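Local coordinates for malonyl CoA-acyl carrier protein transacylase (Burkholderia pseudomallei, PDB 3G87) that probably transfers the malonyl group from malonyl-CoA to holo-acyl carrier protein, releasing CoA and giving malonyl-ACP, at residues A[7-12]-A[270-275]; A[65-70]-A[95-100]; A[217-222]-A[235-240]; A[132-137]-A[159-164]. All blocks are in the same frame, centred on the assembly; numbering follows the deposited sequence.

Interaction 1: residues A[7-12]-A[270-275]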
loop_
_atom_site.group_PDB
_atom_site.type_symbol
_atom_site.label_atom_id
_atom_site.label_comp_id
_atom_site.label_asym_id
_atom_site.label_seq_id
_atom_site.Cartn_x
_atom_site.Cartn_y
_atom_site.Cartn_z
ATOM N N ASN A 7 -16.513 8.600 7.528
ATOM C CA ASN A 7 -15.470 8.893 6.529
ATOM C C ASN A 7 -14.194 8.038 6.714
ATOM O O ASN A 7 -13.595 8.034 7.793
ATOM C CB ASN A 7 -15.146 10.363 6.651
ATOM C CG ASN A 7 -14.278 10.908 5.515
ATOM O OD1 ASN A 7 -13.971 10.255 4.502
ATOM N ND2 ASN A 7 -13.900 12.165 5.682
ATOM N N THR A 8 -13.798 7.359 5.670
ATOM C CA THR A 8 -12.566 6.623 5.605
ATOM C C THR A 8 -11.481 7.343 4.823
ATOM O O THR A 8 -11.635 7.593 3.706
ATOM C CB THR A 8 -12.748 5.228 4.981
ATOM O OG1 THR A 8 -13.681 4.482 5.723
ATOM C CG2 THR A 8 -11.508 4.521 4.999
ATOM N N PHE A 9 -10.392 7.676 5.459
ATOM C CA PHE A 9 -9.225 8.170 4.768
ATOM C C PHE A 9 -8.361 6.983 4.334
ATOM O O PHE A 9 -8.097 6.098 5.080
ATOM C CB PHE A 9 -8.398 9.164 5.607
ATOM C CG PHE A 9 -9.025 10.529 5.840
ATOM C CD1 PHE A 9 -10.291 10.840 5.468
ATOM C CD2 PHE A 9 -8.306 11.502 6.450
ATOM C CE1 PHE A 9 -10.816 12.064 5.700
ATOM C CE2 PHE A 9 -8.824 12.738 6.664
ATOM C CZ PHE A 9 -10.110 13.003 6.287
ATOM N N MET A 10 -7.978 6.998 3.080
ATOM C CA MET A 10 -7.227 5.965 2.428
ATOM C C MET A 10 -6.017 6.466 1.651
ATOM O O MET A 10 -6.070 7.465 1.040
ATOM C CB MET A 10 -8.141 5.030 1.618
ATOM C CG MET A 10 -8.788 5.539 0.373
ATOM S SD MET A 10 -9.963 4.427 -0.265
ATOM C CE MET A 10 -10.341 5.189 -1.750
ATOM N N PHE A 11 -4.920 5.756 1.750
ATOM C CA PHE A 11 -3.624 6.156 1.222
ATOM C C PHE A 11 -3.045 5.163 0.233
ATOM O O PHE A 11 -2.956 4.043 0.524
ATOM C CB PHE A 11 -2.659 6.414 2.364
ATOM C CG PHE A 11 -3.206 7.309 3.415
ATOM C CD1 PHE A 11 -3.006 8.658 3.361
ATOM C CD2 PHE A 11 -3.949 6.797 4.448
ATOM C CE1 PHE A 11 -3.508 9.447 4.290
ATOM C CE2 PHE A 11 -4.474 7.594 5.364
ATOM C CZ PHE A 11 -4.231 8.920 5.306
ATOM N N PRO A 12 -2.684 5.634 -0.945
ATOM C CA PRO A 12 -2.171 4.786 -1.995
ATOM C C PRO A 12 -0.749 4.272 -1.759
ATOM O O PRO A 12 -0.027 4.783 -0.994
ATOM C CB PRO A 12 -2.256 5.692 -3.202
ATOM C CG PRO A 12 -2.169 6.967 -2.732
ATOM C CD PRO A 12 -2.739 7.017 -1.399
ATOM N N GLU A 270 -18.230 6.920 3.128
ATOM C CA GLU A 270 -17.459 7.414 1.980
ATOM C C GLU A 270 -15.949 7.171 2.195
ATOM O O GLU A 270 -15.508 6.951 3.324
ATOM C CB GLU A 270 -17.734 8.900 1.770
ATOM C CG GLU A 270 -17.308 9.727 2.955
ATOM C CD GLU A 270 -17.268 11.217 2.673
ATOM O OE1 GLU A 270 -16.885 11.639 1.558
ATOM O OE2 GLU A 270 -17.590 11.975 3.598
ATOM N N PHE A 271 -15.187 7.273 1.114
ATOM C CA PHE A 271 -13.757 6.963 1.042
ATOM C C PHE A 271 -12.969 8.099 0.412
ATOM O O PHE A 271 -13.170 8.498 -0.747
ATOM C CB PHE A 271 -13.521 5.648 0.272
ATOM C CG PHE A 271 -14.173 4.454 0.936
ATOM C CD1 PHE A 271 -13.481 3.677 1.860
ATOM C CD2 PHE A 271 -15.509 4.124 0.653
ATOM C CE1 PHE A 271 -14.133 2.619 2.483
ATOM C CE2 PHE A 271 -16.142 3.088 1.283
ATOM C CZ PHE A 271 -15.437 2.335 2.184
ATOM N N THR A 272 -12.054 8.651 1.171
ATOM C CA THR A 272 -11.344 9.783 0.659
ATOM C C THR A 272 -9.895 9.362 0.430
ATOM O O THR A 272 -9.201 9.064 1.400
ATOM C CB THR A 272 -11.391 10.911 1.645
ATOM O OG1 THR A 272 -12.761 11.157 2.050
ATOM C CG2 THR A 272 -10.717 12.199 1.019
ATOM N N GLU A 273 -9.460 9.362 -0.833
ATOM C CA GLU A 273 -8.111 8.999 -1.165
ATOM C C GLU A 273 -7.214 10.166 -0.934
ATOM O O GLU A 273 -7.403 11.257 -1.551
ATOM C CB GLU A 273 -7.981 8.550 -2.627
ATOM C CG GLU A 273 -6.611 7.979 -3.014
ATOM C CD GLU A 273 -6.680 7.143 -4.297
ATOM O OE1 GLU A 273 -7.737 7.198 -4.980
ATOM O OE2 GLU A 273 -5.715 6.416 -4.645
ATOM N N LEU A 274 -6.233 9.960 -0.046
ATOM C CA LEU A 274 -5.295 11.032 0.243
ATOM C C LEU A 274 -3.862 10.741 -0.279
ATOM O O LEU A 274 -3.090 10.003 0.327
ATOM C CB LEU A 274 -5.340 11.343 1.731
ATOM C CG LEU A 274 -6.718 11.938 2.058
ATOM C CD1 LEU A 274 -6.964 12.067 3.566
ATOM C CD2 LEU A 274 -6.898 13.319 1.410
ATOM N N GLY A 275 -3.522 11.325 -1.405
ATOM C CA GLY A 275 -2.212 11.107 -2.001
ATOM C C GLY A 275 -2.311 11.311 -3.489
ATOM O O GLY A 275 -3.377 11.711 -3.965
#

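Interaction 2: residues A[65-70]-A[95-100]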
loop_
_atom_site.group_PDB
_atom_site.type_symbol
_atom_site.label_atom_id
_atom_site.label_comp_id
_atom_site.label_asym_id
_atom_site.label_seq_id
_atom_site.Cartn_x
_atom_site.Cartn_y
_atom_site.Cartn_z
ATOM N N ALA A 65 8.837 8.516 -1.203
ATOM C CA ALA A 65 8.066 9.452 -2.040
ATOM C C ALA A 65 6.581 9.382 -1.772
ATOM O O ALA A 65 5.942 10.395 -1.514
ATOM C CB ALA A 65 8.329 9.193 -3.507
ATOM N N LEU A 66 6.023 8.186 -1.847
ATOM C CA LEU A 66 4.618 7.968 -1.518
ATOM C C LEU A 66 4.255 8.448 -0.129
ATOM O O LEU A 66 3.307 9.222 0.036
ATOM C CB LEU A 66 4.277 6.488 -1.662
ATOM C CG LEU A 66 4.310 6.006 -3.118
ATOM C CD1 LEU A 66 4.211 4.469 -3.138
ATOM C CD2 LEU A 66 3.210 6.664 -3.984
ATOM N N TYR A 67 5.032 8.015 0.856
ATOM C CA TYR A 67 4.754 8.316 2.244
ATOM C C TYR A 67 4.659 9.809 2.485
ATOM O O TYR A 67 3.721 10.272 3.145
ATOM C CB TYR A 67 5.831 7.700 3.173
ATOM C CG TYR A 67 5.681 8.076 4.658
ATOM C CD1 TYR A 67 4.818 7.350 5.508
ATOM C CD2 TYR A 67 6.388 9.149 5.202
ATOM C CE1 TYR A 67 4.674 7.682 6.859
ATOM C CE2 TYR A 67 6.222 9.532 6.558
ATOM C CZ TYR A 67 5.399 8.770 7.384
ATOM O OH TYR A 67 5.252 9.117 8.716
ATOM N N VAL A 68 5.633 10.556 1.982
ATOM C CA VAL A 68 5.690 11.991 2.278
ATOM C C VAL A 68 4.573 12.711 1.523
ATOM O O VAL A 68 3.874 13.576 2.071
ATOM C CB VAL A 68 7.069 12.587 1.928
ATOM C CG1 VAL A 68 7.085 14.061 2.224
ATOM C CG2 VAL A 68 8.170 11.875 2.725
ATOM N N VAL A 69 4.370 12.327 0.264
ATOM C CA VAL A 69 3.266 12.898 -0.477
ATOM C C VAL A 69 1.916 12.534 0.145
ATOM O O VAL A 69 1.043 13.433 0.349
ATOM C CB VAL A 69 3.382 12.645 -1.971
ATOM C CG1 VAL A 69 2.132 13.139 -2.706
ATOM C CG2 VAL A 69 4.703 13.387 -2.526
ATOM N N ASN A 70 1.729 11.271 0.502
ATOM C CA ASN A 70 0.487 10.917 1.155
ATOM C C ASN A 70 0.316 11.759 2.423
ATOM O O ASN A 70 -0.755 12.294 2.673
ATOM C CB ASN A 70 0.476 9.431 1.532
ATOM C CG ASN A 70 0.352 8.523 0.346
ATOM O OD1 ASN A 70 0.206 8.962 -0.817
ATOM N ND2 ASN A 70 0.412 7.218 0.618
ATOM N N GLU A 95 -0.275 1.966 4.348
ATOM C CA GLU A 95 -0.597 1.608 5.695
ATOM C C GLU A 95 0.194 2.435 6.722
ATOM O O GLU A 95 -0.292 2.767 7.749
ATOM C CB GLU A 95 -0.449 0.102 5.869
ATOM C CG GLU A 95 -0.710 -0.462 7.194
ATOM C CD GLU A 95 -1.147 -1.894 7.169
ATOM O OE1 GLU A 95 -0.518 -2.730 7.757
ATOM O OE2 GLU A 95 -2.136 -2.192 6.593
ATOM N N PHE A 96 1.404 2.791 6.363
ATOM C CA PHE A 96 2.202 3.665 7.139
ATOM C C PHE A 96 1.608 5.021 7.328
ATOM O O PHE A 96 1.661 5.515 8.374
ATOM C CB PHE A 96 3.588 3.755 6.576
ATOM C CG PHE A 96 4.393 2.577 6.858
ATOM C CD1 PHE A 96 5.126 2.484 7.991
ATOM C CD2 PHE A 96 4.389 1.524 6.006
ATOM C CE1 PHE A 96 5.815 1.390 8.231
ATOM C CE2 PHE A 96 5.086 0.463 6.262
ATOM C CZ PHE A 96 5.803 0.381 7.371
ATOM N N ASN A 97 1.002 5.584 6.305
ATOM C CA ASN A 97 0.245 6.824 6.454
ATOM C C ASN A 97 -1.060 6.694 7.245
ATOM O O ASN A 97 -1.480 7.681 7.847
ATOM C CB ASN A 97 -0.076 7.421 5.103
ATOM C CG ASN A 97 1.146 7.808 4.360
ATOM O OD1 ASN A 97 1.585 7.083 3.439
ATOM N ND2 ASN A 97 1.712 8.975 4.717
ATOM N N ALA A 98 -1.727 5.540 7.185
ATOM C CA ALA A 98 -2.912 5.223 8.059
ATOM C C ALA A 98 -2.496 5.214 9.528
ATOM O O ALA A 98 -3.156 5.822 10.368
ATOM C CB ALA A 98 -3.525 3.836 7.696
ATOM N N LEU A 99 -1.424 4.475 9.840
ATOM C CA LEU A 99 -0.873 4.429 11.194
ATOM C C LEU A 99 -0.439 5.829 11.651
ATOM O O LEU A 99 -0.689 6.201 12.820
ATOM C CB LEU A 99 0.288 3.429 11.297
ATOM C CG LEU A 99 -0.043 1.943 11.057
ATOM C CD1 LEU A 99 1.232 1.052 10.982
ATOM C CD2 LEU A 99 -1.042 1.445 12.156
ATOM N N LEU A 100 0.128 6.630 10.724
ATOM C CA LEU A 100 0.486 8.013 11.044
ATOM C C LEU A 100 -0.750 8.835 11.473
ATOM O O LEU A 100 -0.744 9.462 12.528
ATOM C CB LEU A 100 1.170 8.678 9.851
ATOM C CG LEU A 100 1.474 10.157 10.047
ATOM C CD1 LEU A 100 2.445 10.409 11.207
ATOM C CD2 LEU A 100 2.027 10.795 8.714
#

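Interaction 3: residues A[217-222]-A[235-240]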
loop_
_atom_site.group_PDB
_atom_site.type_symbol
_atom_site.label_atom_id
_atom_site.label_comp_id
_atom_site.label_asym_id
_atom_site.label_seq_id
_atom_site.Cartn_x
_atom_site.Cartn_y
_atom_site.Cartn_z
ATOM N N ALA A 217 2.454 3.700 19.406
ATOM C CA ALA A 217 1.207 3.885 20.181
ATOM C C ALA A 217 0.033 3.115 19.564
ATOM O O ALA A 217 0.032 2.816 18.371
ATOM C CB ALA A 217 0.876 5.417 20.394
ATOM N N ASP A 218 -0.953 2.762 20.380
ATOM C CA ASP A 218 -2.157 2.071 19.885
ATOM C C ASP A 218 -2.919 3.115 19.044
ATOM O O ASP A 218 -2.816 4.335 19.327
ATOM C CB ASP A 218 -3.019 1.555 21.056
ATOM C CG ASP A 218 -2.377 0.366 21.814
ATOM O OD1 ASP A 218 -1.660 -0.477 21.208
ATOM O OD2 ASP A 218 -2.607 0.258 23.037
ATOM N N PRO A 219 -3.658 2.676 18.007
ATOM C CA PRO A 219 -4.315 3.699 17.153
ATOM C C PRO A 219 -5.451 4.471 17.834
ATOM O O PRO A 219 -6.259 3.891 18.534
ATOM C CB PRO A 219 -4.872 2.888 15.962
ATOM C CG PRO A 219 -4.286 1.558 16.036
ATOM C CD PRO A 219 -3.837 1.309 17.475
ATOM N N ALA A 220 -5.544 5.757 17.556
ATOM C CA ALA A 220 -6.552 6.579 18.143
ATOM C C ALA A 220 -7.813 6.535 17.277
ATOM O O ALA A 220 -8.881 6.933 17.742
ATOM C CB ALA A 220 -6.046 7.958 18.220
ATOM N N ILE A 221 -7.659 6.077 16.023
ATOM C CA ILE A 221 -8.732 5.955 15.020
ATOM C C ILE A 221 -8.454 4.559 14.397
ATOM O O ILE A 221 -7.278 4.216 14.177
ATOM C CB ILE A 221 -8.668 7.099 13.912
ATOM C CG1 ILE A 221 -8.798 8.491 14.525
ATOM C CG2 ILE A 221 -9.762 6.934 12.859
ATOM C CD1 ILE A 221 -8.603 9.669 13.535
ATOM N N PRO A 222 -9.511 3.720 14.208
ATOM C CA PRO A 222 -9.302 2.322 13.757
ATOM C C PRO A 222 -8.526 2.269 12.432
ATOM O O PRO A 222 -8.833 3.021 11.501
ATOM C CB PRO A 222 -10.715 1.803 13.524
ATOM C CG PRO A 222 -11.600 2.652 14.465
ATOM C CD PRO A 222 -10.891 3.972 14.697
ATOM N N GLY A 235 -1.783 -3.277 21.081
ATOM C CA GLY A 235 -0.620 -4.083 21.284
ATOM C C GLY A 235 -0.048 -4.862 20.136
ATOM O O GLY A 235 0.985 -5.410 20.284
ATOM N N ARG A 236 -0.685 -4.912 18.988
ATOM C CA ARG A 236 -0.142 -5.694 17.908
ATOM C C ARG A 236 0.261 -4.872 16.731
ATOM O O ARG A 236 0.342 -5.357 15.632
ATOM C CB ARG A 236 -1.110 -6.762 17.426
ATOM C CG ARG A 236 -1.925 -7.433 18.449
ATOM C CD ARG A 236 -1.143 -8.471 19.130
ATOM N NE ARG A 236 -1.264 -9.779 18.528
ATOM C CZ ARG A 236 -0.554 -10.821 18.902
ATOM N NH1 ARG A 236 0.337 -10.698 19.856
ATOM N NH2 ARG A 236 -0.743 -11.981 18.319
ATOM N N VAL A 237 0.518 -3.619 16.958
ATOM C CA VAL A 237 0.872 -2.738 15.868
ATOM C C VAL A 237 2.148 -3.154 15.180
ATOM O O VAL A 237 2.156 -3.358 14.026
ATOM C CB VAL A 237 0.913 -1.278 16.304
ATOM C CG1 VAL A 237 1.035 -0.382 15.160
ATOM C CG2 VAL A 237 -0.283 -0.954 17.124
ATOM N N SER A 238 3.234 -3.283 15.901
ATOM C CA SER A 238 4.442 -3.733 15.276
ATOM C C SER A 238 4.284 -5.106 14.752
ATOM O O SER A 238 4.777 -5.422 13.728
ATOM C CB SER A 238 5.601 -3.682 16.236
ATOM O OG SER A 238 5.605 -2.448 16.820
ATOM N N GLU A 239 3.582 -5.952 15.453
ATOM C CA GLU A 239 3.299 -7.259 14.907
ATOM C C GLU A 239 2.629 -7.158 13.523
ATOM O O GLU A 239 3.097 -7.734 12.563
ATOM C CB GLU A 239 2.457 -8.066 15.888
ATOM C CG GLU A 239 2.212 -9.488 15.501
ATOM C CD GLU A 239 1.071 -10.153 16.266
ATOM O OE1 GLU A 239 -0.008 -10.418 15.696
ATOM O OE2 GLU A 239 1.262 -10.424 17.447
ATOM N N GLY A 240 1.560 -6.384 13.419
ATOM C CA GLY A 240 0.801 -6.278 12.198
ATOM C C GLY A 240 1.579 -5.691 11.090
ATOM O O GLY A 240 1.458 -6.045 9.954
#

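Interaction 4: residues A[132-137]-A[159-164]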
loop_
_atom_site.group_PDB
_atom_site.type_symbol
_atom_site.label_atom_id
_atom_site.label_comp_id
_atom_site.label_asym_id
_atom_site.label_seq_id
_atom_site.Cartn_x
_atom_site.Cartn_y
_atom_site.Cartn_z
ATOM N N ILE A 132 -3.423 -9.108 -12.592
ATOM C CA ILE A 132 -4.302 -9.910 -13.441
ATOM C C ILE A 132 -5.688 -9.323 -13.369
ATOM O O ILE A 132 -6.176 -8.999 -12.286
ATOM C CB ILE A 132 -4.353 -11.388 -13.002
ATOM C CG1 ILE A 132 -2.951 -11.963 -12.708
ATOM C CG2 ILE A 132 -5.135 -12.246 -13.995
ATOM C CD1 ILE A 132 -1.939 -11.750 -13.765
ATOM N N VAL A 133 -6.320 -9.157 -14.522
ATOM C CA VAL A 133 -7.662 -8.592 -14.574
ATOM C C VAL A 133 -8.619 -9.629 -15.160
ATOM O O VAL A 133 -8.310 -10.270 -16.165
ATOM C CB VAL A 133 -7.667 -7.185 -15.305
ATOM C CG1 VAL A 133 -7.099 -7.278 -16.730
ATOM C CG2 VAL A 133 -9.044 -6.575 -15.340
ATOM N N ASN A 134 -9.741 -9.836 -14.470
ATOM C CA ASN A 134 -10.898 -10.656 -14.934
ATOM C C ASN A 134 -10.796 -12.177 -14.770
ATOM O O ASN A 134 -11.491 -12.955 -15.442
ATOM C CB ASN A 134 -11.397 -10.246 -16.331
ATOM C CG ASN A 134 -11.965 -8.852 -16.345
ATOM O OD1 ASN A 134 -11.584 -8.020 -17.185
ATOM N ND2 ASN A 134 -12.872 -8.572 -15.406
ATOM N N ALA A 135 -9.945 -12.578 -13.827
ATOM C CA ALA A 135 -9.946 -13.928 -13.309
ATOM C C ALA A 135 -10.238 -13.863 -11.803
ATOM O O ALA A 135 -9.838 -12.918 -11.112
ATOM C CB ALA A 135 -8.602 -14.617 -13.602
ATOM N N SER A 136 -10.910 -14.864 -11.308
ATOM C CA SER A 136 -11.120 -14.974 -9.908
ATOM C C SER A 136 -9.893 -15.576 -9.279
ATOM O O SER A 136 -9.028 -15.984 -9.959
ATOM C CB SER A 136 -12.325 -15.821 -9.642
ATOM O OG SER A 136 -12.036 -17.116 -9.945
ATOM N N ARG A 137 -9.839 -15.581 -7.974
ATOM C CA ARG A 137 -8.742 -16.156 -7.279
ATOM C C ARG A 137 -8.572 -17.622 -7.620
ATOM O O ARG A 137 -7.502 -18.100 -7.763
ATOM C CB ARG A 137 -8.900 -16.010 -5.784
ATOM C CG ARG A 137 -7.918 -16.848 -5.083
ATOM C CD ARG A 137 -8.100 -16.912 -3.643
ATOM N NE ARG A 137 -7.944 -15.644 -2.964
ATOM C CZ ARG A 137 -6.820 -15.162 -2.463
ATOM N NH1 ARG A 137 -5.703 -15.783 -2.565
ATOM N NH2 ARG A 137 -6.834 -14.040 -1.832
ATOM N N THR A 159 -9.685 -6.222 -6.017
ATOM C CA THR A 159 -11.148 -6.227 -6.245
ATOM C C THR A 159 -11.434 -7.622 -6.717
ATOM O O THR A 159 -10.487 -8.310 -7.081
ATOM C CB THR A 159 -11.634 -5.218 -7.336
ATOM O OG1 THR A 159 -11.502 -5.805 -8.639
ATOM C CG2 THR A 159 -10.865 -3.863 -7.250
ATOM N N PRO A 160 -12.668 -8.047 -6.785
ATOM C CA PRO A 160 -12.915 -9.409 -7.207
ATOM C C PRO A 160 -12.371 -9.811 -8.562
ATOM O O PRO A 160 -12.105 -10.974 -8.767
ATOM C CB PRO A 160 -14.402 -9.513 -7.117
ATOM C CG PRO A 160 -14.723 -8.573 -6.064
ATOM C CD PRO A 160 -13.898 -7.431 -6.303
ATOM N N SER A 161 -12.148 -8.854 -9.431
ATOM C CA SER A 161 -11.589 -9.093 -10.734
ATOM C C SER A 161 -10.209 -8.537 -10.914
ATOM O O SER A 161 -9.751 -8.442 -12.013
ATOM C CB SER A 161 -12.464 -8.488 -11.785
ATOM O OG SER A 161 -12.710 -7.146 -11.479
ATOM N N GLN A 162 -9.551 -8.175 -9.833
ATOM C CA GLN A 162 -8.239 -7.582 -9.913
ATOM C C GLN A 162 -7.321 -7.995 -8.814
ATOM O O GLN A 162 -7.501 -7.636 -7.710
ATOM C CB GLN A 162 -8.326 -6.076 -9.991
ATOM C CG GLN A 162 -9.182 -5.570 -11.109
ATOM C CD GLN A 162 -9.535 -4.142 -10.942
ATOM O OE1 GLN A 162 -10.675 -3.808 -10.780
ATOM N NE2 GLN A 162 -8.548 -3.302 -10.938
ATOM N N LEU A 163 -6.326 -8.774 -9.159
ATOM C CA LEU A 163 -5.452 -9.388 -8.206
ATOM C C LEU A 163 -4.078 -9.299 -8.759
ATOM O O LEU A 163 -3.918 -9.194 -9.928
ATOM C CB LEU A 163 -5.830 -10.844 -7.957
ATOM C CG LEU A 163 -7.244 -11.181 -7.498
ATOM C CD1 LEU A 163 -8.165 -11.527 -8.546
ATOM C CD2 LEU A 163 -7.388 -12.123 -6.380
ATOM N N VAL A 164 -3.101 -9.319 -7.871
ATOM C CA VAL A 164 -1.702 -9.290 -8.197
ATOM C C VAL A 164 -0.984 -10.526 -7.723
ATOM O O VAL A 164 -1.147 -10.968 -6.648
ATOM C CB VAL A 164 -1.002 -8.039 -7.621
ATOM C CG1 VAL A 164 0.332 -7.849 -8.189
ATOM C CG2 VAL A 164 -1.797 -6.880 -7.799
#

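Interaction 1: residues A[7-12]-A[270-275]
Met-10, Leu-274 and Phe-271 bury the most surface where strand 7-11 pairs in parallel with strand 270-273. Met-10 has CG in the crowded position between its backbone N and carbonyl carbon (chi1 70°), and beyond CG the chain runs extended. It crosses the side chain of Phe-271 at about a right angle: SD and CE both touch Phe-271 CB, CE at 3.8 Å, and SD stands oblique to the ring in a Met-aromatic contact, 5.3 Å from its centroid. The Phe-271 ring lies beside Thr-8, its CD1 3.6 Å from Thr-8 CB. Helix 279-289 packs on this face through Leu-280 and Val-284.

Leu-274 works on the other face. Its CD1 sits over one face of the Phe-9 ring, displaced toward the rim and only 3.2 Å from Phe-9 CD2, a tight CH-pi contact. Leu-274 CB meets Phe-11 CE1 at 3.7 Å. Toward the start of the strands, on the same face, Thr-272 OG1 donates to Asn-7 OD1 at 2.9 Å, in the amide plane and on a lone pair.

Between the faces runs a ladder of four backbone bonds, in which Thr-8 N, Thr-272 N, Met-10 N and Leu-274 N reach Glu-270 O, Thr-8 O, Thr-272 O and Met-10 O. The last is the shortest, Leu-274 N to Met-10 O 2.7 Å. This pair joins an inner and an edge strand of the parallel sheet in the alpha/beta-hydrolase-like core of acyltransferases. The seam's four N-H and C=O pairs thus satisfy each other, between a mainly apolar Met-10 face, where Thr-8 OG1 is buried without a polar partner, and a mixed Phe-9 face with one side-chain hydrogen bond.

Interaction 2: residues A[65-70]-A[95-100]
Phe-96 and Tyr-67 meet first, Phe-96 CB approaching the ring at Tyr-67 CD1 at 3.9 Å while the phenyl group leads away toward helix 107-123. One residue on, Asn-97 carries the polar part of the contact. Its CG is anti to the carbonyl carbon, and the amide reaches between Tyr-67 and Asn-70. Asn-97 ND2 donates to Tyr-67 O at 2.9 Å, meeting the carbonyl in its plane and on a lone pair. Asn-97 OD1 receives Asn-70 ND2 at 3.1 Å from above its carbonyl plane, and the two amides are turned 62° apart. Asn-70 ND2 also donates to Pro-12 O. Helix 94-101 starts at the last glycine of a GxSxG sequence that fits the nucleophile elbow of acyltransferases, with Ser-92 at its centre, and Asn-97 touches that turn; its two bonds tie helix 94-101 to helix 59-81, the short segments lying 37° from parallel. The Asn-97 amide also crosses the Tyr-67 ring obliquely, the two planes 28° apart, with ND2 3.6 Å from Tyr-67 CD1. Leu-100, next to touch, crosses the tyrosine at about a right angle, CD2 lying 3.6 Å from Tyr-67 OH, a hydroxyl hydrogen-bonded to Phe-107 O.

Interaction 3: residues A[217-222]-A[235-240]
The turn leading into helix 237-243 is tied to the loop ahead of strand 223-224 by one hydrogen bond, from Gly-235 to the side chain of Asp-218. Gly-235 N reaches Asp-218 OD1 at 2.8 Å, with an N-H...O angle of 162°, and comes to the oxygen from above the carboxylate plane. OD1 is the oxygen engaged; Asp-218 OD2 stays 4.1 Å from the same nitrogen. The Asp-218 CG lies beside its own backbone N, anti to the carbonyl carbon (chi1 -71°), and with CG there the carboxylate end comes nearer Gly-235. Gly-235 itself has a positive phi of 82°, a conformation in which a beta carbon would press on the preceding carbonyl oxygen.

The two segments bracket the short strand 223-224, an outermost strand of the parallel sheet in the large, alpha/beta-hydrolase-like part of the acyltransferase fold. Arg-236 takes the N-cap position between the turn and the helix, and the first helical bond runs from Gly-240 N to Arg-236 O, at 2.7 Å.

Next to the polar bond, Val-237 supplies the apolar part of the contact. Its CG2 branch lies anti to its carbonyl carbon and faces the loop, 4.2 Å from Pro-219 CD and 4.0 Å from Ala-217 O, contacts that are loose. The CG1 branch packs on Leu-99 of helix 94-101, and the same valine touches Leu-216. The polar bond lies at the exposed surface, whereas Val-237 is buried. Within the same loop, Ala-217 and Ala-220 make backbone hydrogen bonds with Cys-104 and Ala-102, and Pro-219 also touches Ala-102.

Interaction 4: residues A[132-137]-A[159-164]
Ile-132 and Leu-163 form an antiparallel hydrogen-bonded pair, and backbone bonds are the main interaction here. Ile-132 N donates to Leu-163 O at 2.7 Å, and Leu-163 N returns to Ile-132 O at 3.1 Å. Past the non-hydrogen-bonded pair Val-133 and Gln-162, Asn-134 N closes the ladder on Ser-161 O at 2.8 Å. Two CA-H...O contacts fill in between: Gln-162 CA points to Ile-132 O, and Val-133 CA lies 3.3 Å from Ser-161 O, so that this one carbonyl oxygen is approached by two neighbouring residues.

The strands belong to the small subdomain of the acyltransferase, whose four-stranded antiparallel sheet has the strand order and beta-alpha-beta-beta-alpha-beta succession of a ferredoxin-like fold. Strand 127-133 leads into helix 137-146, with Ser-136 as the N-cap, its OG bonded to Gln-139 N. Residues 159-162 are a type I turn joining strands 153-159 and 162-168 in a tight hairpin.

Side-chain bonds stiffen that hairpin. Thr-159 OG1 accepts from Ser-161 N at 3.2 Å, an ST turn, and gives its own proton to Gln-162 OE1 at 3.0 Å, standing above the plane of that amide carbonyl.

Side-chain packing is centred on the face of Ile-132 and Leu-163. Leu-163 has a chi2 of 94°, off the usual staggered positions, which places CD1 3.4 Å from Ala-135 O; CD2 makes an apolar approach to Arg-137 CB at 4.2 Å. Ile-140 of helix 137-146 adds apolar packing on Ile-132, Ala-135 and Leu-163. At the turn, Asn-134 ND2 lies against Ser-161 CB.

Overall arrangement
From the N terminus, segment 7-12, on strand 6-11, opens the longest loop, which closes only at 270-275 in interaction 1; the other three contacts lie within it, one after another, and none cross. Interaction 2 closes first, joining helix 59-81 to the helix after the probable nucleophile elbow. Interaction 4 follows in the small ferredoxin-like subdomain, its centre about 22 Å from that of interaction 1 and touching no other contact. Interaction 3 then closes a short loop round edge strand 223-224. Interactions 1 and 2 meet where Pro-12 and Phe-11 reach Asn-70 and Asn-97, and interactions 2 and 3 where Leu-99 packs on Val-237, linking the three in the large subdomain.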